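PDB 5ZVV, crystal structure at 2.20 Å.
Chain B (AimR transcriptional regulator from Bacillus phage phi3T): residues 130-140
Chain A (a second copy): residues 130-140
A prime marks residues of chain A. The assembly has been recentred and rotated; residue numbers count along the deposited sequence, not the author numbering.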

# COMPACT_ATOMS: atom_id res chain seq x y z
N LEU B 130 -2.64 5.60 -11.76
CA LEU B 130 -3.67 4.84 -11.05
C LEU B 130 -4.82 5.75 -10.63
O LEU B 130 -6.00 5.41 -10.82
CB LEU B 130 -3.05 4.13 -9.85
CG LEU B 130 -3.93 3.15 -9.08
CD1 LEU B 130 -3.12 1.93 -8.70
CD2 LEU B 130 -4.52 3.81 -7.85
N ASN B 131 -4.50 6.91 -10.06
CA ASN B 131 -5.55 7.85 -9.67
C ASN B 131 -6.28 8.39 -10.89
O ASN B 131 -7.51 8.54 -10.87
CB ASN B 131 -4.96 8.98 -8.84
CG ASN B 131 -4.57 8.53 -7.44
OD1 ASN B 131 -4.55 7.33 -7.14
ND2 ASN B 131 -4.26 9.48 -6.57
N ASP B 132 -5.55 8.70 -11.97
CA ASP B 132 -6.19 9.07 -13.22
C ASP B 132 -7.17 8.00 -13.67
O ASP B 132 -8.27 8.31 -14.14
CB ASP B 132 -5.14 9.31 -14.31
CG ASP B 132 -4.33 10.57 -14.10
OD1 ASP B 132 -4.62 11.32 -13.14
OD2 ASP B 132 -3.40 10.82 -14.89
N ALA B 133 -6.79 6.73 -13.54
CA ALA B 133 -7.68 5.64 -13.94
C ALA B 133 -8.90 5.58 -13.03
O ALA B 133 -10.00 5.26 -13.49
CB ALA B 133 -6.92 4.32 -13.92
N ILE B 134 -8.73 5.88 -11.74
CA ILE B 134 -9.86 5.89 -10.82
C ILE B 134 -10.85 6.98 -11.22
O ILE B 134 -12.07 6.75 -11.29
CB ILE B 134 -9.37 6.06 -9.37
CG1 ILE B 134 -8.55 4.85 -8.95
CG2 ILE B 134 -10.54 6.26 -8.42
CD1 ILE B 134 -8.02 4.92 -7.54
N ARG B 135 -10.33 8.17 -11.52
CA ARG B 135 -11.16 9.29 -11.93
C ARG B 135 -11.90 8.99 -13.23
O ARG B 135 -13.13 9.10 -13.30
CB ARG B 135 -10.32 10.56 -12.08
CG ARG B 135 -10.19 11.37 -10.80
CD ARG B 135 -8.74 11.45 -10.35
NE ARG B 135 -8.33 12.83 -10.07
CZ ARG B 135 -7.09 13.28 -10.23
NH1 ARG B 135 -6.81 14.55 -9.96
NH2 ARG B 135 -6.13 12.47 -10.65
N GLU B 136 -11.15 8.63 -14.27
CA GLU B 136 -11.73 8.32 -15.57
C GLU B 136 -12.76 7.20 -15.47
O GLU B 136 -13.79 7.24 -16.15
CB GLU B 136 -10.63 7.96 -16.57
CG GLU B 136 -9.94 9.17 -17.17
CD GLU B 136 -10.87 10.00 -18.03
OE1 GLU B 136 -11.67 9.40 -18.78
OE2 GLU B 136 -10.82 11.25 -17.94
N SER B 137 -12.49 6.20 -14.63
CA SER B 137 -13.50 5.19 -14.35
C SER B 137 -14.73 5.83 -13.73
O SER B 137 -15.86 5.39 -13.98
CB SER B 137 -12.94 4.11 -13.43
OG SER B 137 -12.71 4.62 -12.13
N GLY B 138 -14.53 6.87 -12.91
CA GLY B 138 -15.66 7.65 -12.44
C GLY B 138 -16.41 8.34 -13.57
O GLY B 138 -17.59 8.66 -13.42
N LYS B 139 -15.74 8.58 -14.69
CA LYS B 139 -16.39 9.22 -15.84
C LYS B 139 -16.98 8.23 -16.84
O LYS B 139 -17.74 8.65 -17.72
CB LYS B 139 -15.40 10.13 -16.58
CG LYS B 139 -15.19 11.50 -15.95
CD LYS B 139 -14.03 11.49 -14.97
CE LYS B 139 -13.77 12.87 -14.40
NZ LYS B 139 -12.62 12.85 -13.45
N CYS B 140 -16.67 6.94 -16.73
CA CYS B 140 -17.02 5.97 -17.77
C CYS B 140 -18.49 5.60 -17.80
O CYS B 140 -18.88 4.80 -18.65
CB CYS B 140 -16.18 4.70 -17.62
SG CYS B 140 -14.46 4.89 -18.12
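Chain A, residues 130-140: LNDAIRESGKC

How does the second copy lie on the first? The stretch of chain A is helical from Leu130′ onward, as is that of chain B, with backbone angles in the helical range and i to i+4 hydrogen bonds such as Ile134′ N to Leu130′ O at 2.9 Å. The two helices cross: their axes come within 8.1 Å of each other, and their N-to-C directions make an angle of 72° (signed crossing angle -72°). The backbones are nearest at the two copies of Arg135, whose CA atoms, Arg135 CA and Arg135′ CA, are 4.4 Å apart. Together the two stretches bury 527 Å².

What does the first half of helix A bring to the crossing? Leu130′ makes no contact with the other stretch, and Asn131′ is the first residue to reach it: its carbonyl, Asn131′ O, lies 3.8 Å from Ile134 CG2, while Asn131′ ND2 is 3.9 Å from Ile134 CD1. Asp132′ and Ala133′ stay clear of chain B, the former with its CA-to-CB bond pointing away. Ile134′ points toward chain B and is heavily covered. Its CD1 packs 3.9 Å from Ile134 CD1, an apolar contact between equivalent residues, and Ile134′ CD1 also lies 3.5 Å from Asn131 OD1. At the backbone, Ile134′ O is 3.2 Å from Arg135 CG, so the aliphatic part of the arginine runs close against the helix.

How do the two arginines fit where the backbones are so close? Arg135′ leaves its helix sideways, with chi1 m and chi2 and chi3 t, and uses its aliphatic portion for packing: Arg135′ CG is 3.5 Å from Ile134 CG2, and Arg135′ CD is 4.2 Å from Gly138 CA. Ser137 OG lies at the edge of its guanidinium, 4.3 Å from Arg135′ NE. Arg135 of chain B has a different shape, with chi2 and chi3 off the usual wells, and its CG comes 4.1 Å from Arg135′ CA. Within chain B its charge is met by a salt bridge, Arg135 NH2 to Asp132 OD1 at 3.1 Å.

How does the last turn of helix A meet chain B? Glu136′ points away, and Ser137′ touches only lightly, with Ser137′ OG 4.3 Å from Arg135 NH1. Gly138′ comes in close without a side chain: Gly138′ CA is 3.3 Å from Arg135 CG, and a CB placed there would point toward chain B and clash with both Arg135 CG and Lys139 NZ, at 2.1 and 2.7 Å. Lys139 NZ also lies 3.3 Å from Gly138′ O. Lys139′ then bends its end back to chain B, placing Lys139′ NZ 3.6 Å from Gly138 C and 4.0 Å from Arg135 O. The two lysines meet along their chains, Lys139′ CD to Lys139 CE at 3.9 Å, and the like-charged Lys139′ NZ and Lys139 NZ are 4.4 Å apart. Cys140′ is out of reach.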

# COMPACT_ATOMS: atom_id res chain seq x y z
N LEU A 130 -11.61 6.65 0.21
CA LEU A 130 -10.40 7.22 -0.36
C LEU A 130 -10.50 7.28 -1.88
O LEU A 130 -10.18 8.30 -2.51
CB LEU A 130 -9.18 6.42 0.08
CG LEU A 130 -7.80 7.01 -0.20
CD1 LEU A 130 -6.88 6.72 0.97
CD2 LEU A 130 -7.23 6.44 -1.49
N ASN A 131 -10.95 6.18 -2.50
CA ASN A 131 -11.17 6.19 -3.94
C ASN A 131 -12.31 7.12 -4.32
O ASN A 131 -12.26 7.76 -5.38
CB ASN A 131 -11.43 4.77 -4.44
CG ASN A 131 -10.21 3.88 -4.35
OD1 ASN A 131 -9.27 4.17 -3.62
ND2 ASN A 131 -10.21 2.79 -5.11
N ASP A 132 -13.34 7.21 -3.48
CA ASP A 132 -14.40 8.18 -3.70
C ASP A 132 -13.86 9.60 -3.62
O ASP A 132 -14.33 10.50 -4.34
CB ASP A 132 -15.53 7.99 -2.68
CG ASP A 132 -16.41 6.81 -3.00
OD1 ASP A 132 -16.20 6.17 -4.06
OD2 ASP A 132 -17.31 6.51 -2.19
N ALA A 133 -12.88 9.83 -2.75
CA ALA A 133 -12.24 11.14 -2.69
C ALA A 133 -11.39 11.41 -3.93
O ALA A 133 -11.30 12.55 -4.38
CB ALA A 133 -11.38 11.25 -1.43
N ILE A 134 -10.78 10.36 -4.50
CA ILE A 134 -10.03 10.53 -5.73
C ILE A 134 -10.96 10.86 -6.89
O ILE A 134 -10.68 11.76 -7.70
CB ILE A 134 -9.19 9.27 -6.01
CG1 ILE A 134 -8.18 9.05 -4.87
CG2 ILE A 134 -8.47 9.39 -7.34
CD1 ILE A 134 -7.35 7.79 -5.02
N ARG A 135 -12.09 10.15 -6.99
CA ARG A 135 -13.04 10.42 -8.06
C ARG A 135 -13.66 11.81 -7.92
O ARG A 135 -13.70 12.59 -8.88
CB ARG A 135 -14.13 9.35 -8.08
CG ARG A 135 -13.62 7.95 -8.33
CD ARG A 135 -14.75 6.95 -8.45
NE ARG A 135 -14.29 5.59 -8.20
CZ ARG A 135 -14.45 4.95 -7.05
NH1 ARG A 135 -15.07 5.54 -6.04
NH2 ARG A 135 -13.99 3.71 -6.91
N GLU A 136 -14.17 12.12 -6.72
CA GLU A 136 -14.74 13.44 -6.48
C GLU A 136 -13.72 14.54 -6.74
O GLU A 136 -14.06 15.60 -7.28
CB GLU A 136 -15.27 13.53 -5.05
CG GLU A 136 -16.75 13.19 -4.93
CD GLU A 136 -17.62 14.17 -5.69
OE1 GLU A 136 -17.44 15.39 -5.51
OE2 GLU A 136 -18.47 13.72 -6.48
N SER A 137 -12.46 14.31 -6.36
CA SER A 137 -11.40 15.24 -6.71
C SER A 137 -11.28 15.38 -8.22
O SER A 137 -11.00 16.47 -8.73
CB SER A 137 -10.07 14.78 -6.10
OG SER A 137 -9.02 15.67 -6.44
N GLY A 138 -11.51 14.29 -8.95
CA GLY A 138 -11.49 14.37 -10.40
C GLY A 138 -12.66 15.16 -10.97
O GLY A 138 -12.51 15.82 -12.01
N LYS A 139 -13.82 15.11 -10.32
CA LYS A 139 -14.98 15.84 -10.81
C LYS A 139 -14.86 17.34 -10.60
O LYS A 139 -15.51 18.11 -11.32
CB LYS A 139 -16.24 15.32 -10.13
CG LYS A 139 -16.47 13.83 -10.30
CD LYS A 139 -16.54 13.45 -11.77
CE LYS A 139 -16.91 11.98 -11.94
NZ LYS A 139 -15.96 11.07 -11.25
N CYS A 140 -14.04 17.79 -9.65
CA CYS A 140 -13.93 19.21 -9.33
C CYS A 140 -13.28 20.02 -10.45
O CYS A 140 -13.39 21.25 -10.42
CB CYS A 140 -13.14 19.40 -8.04
SG CYS A 140 -13.92 18.71 -6.55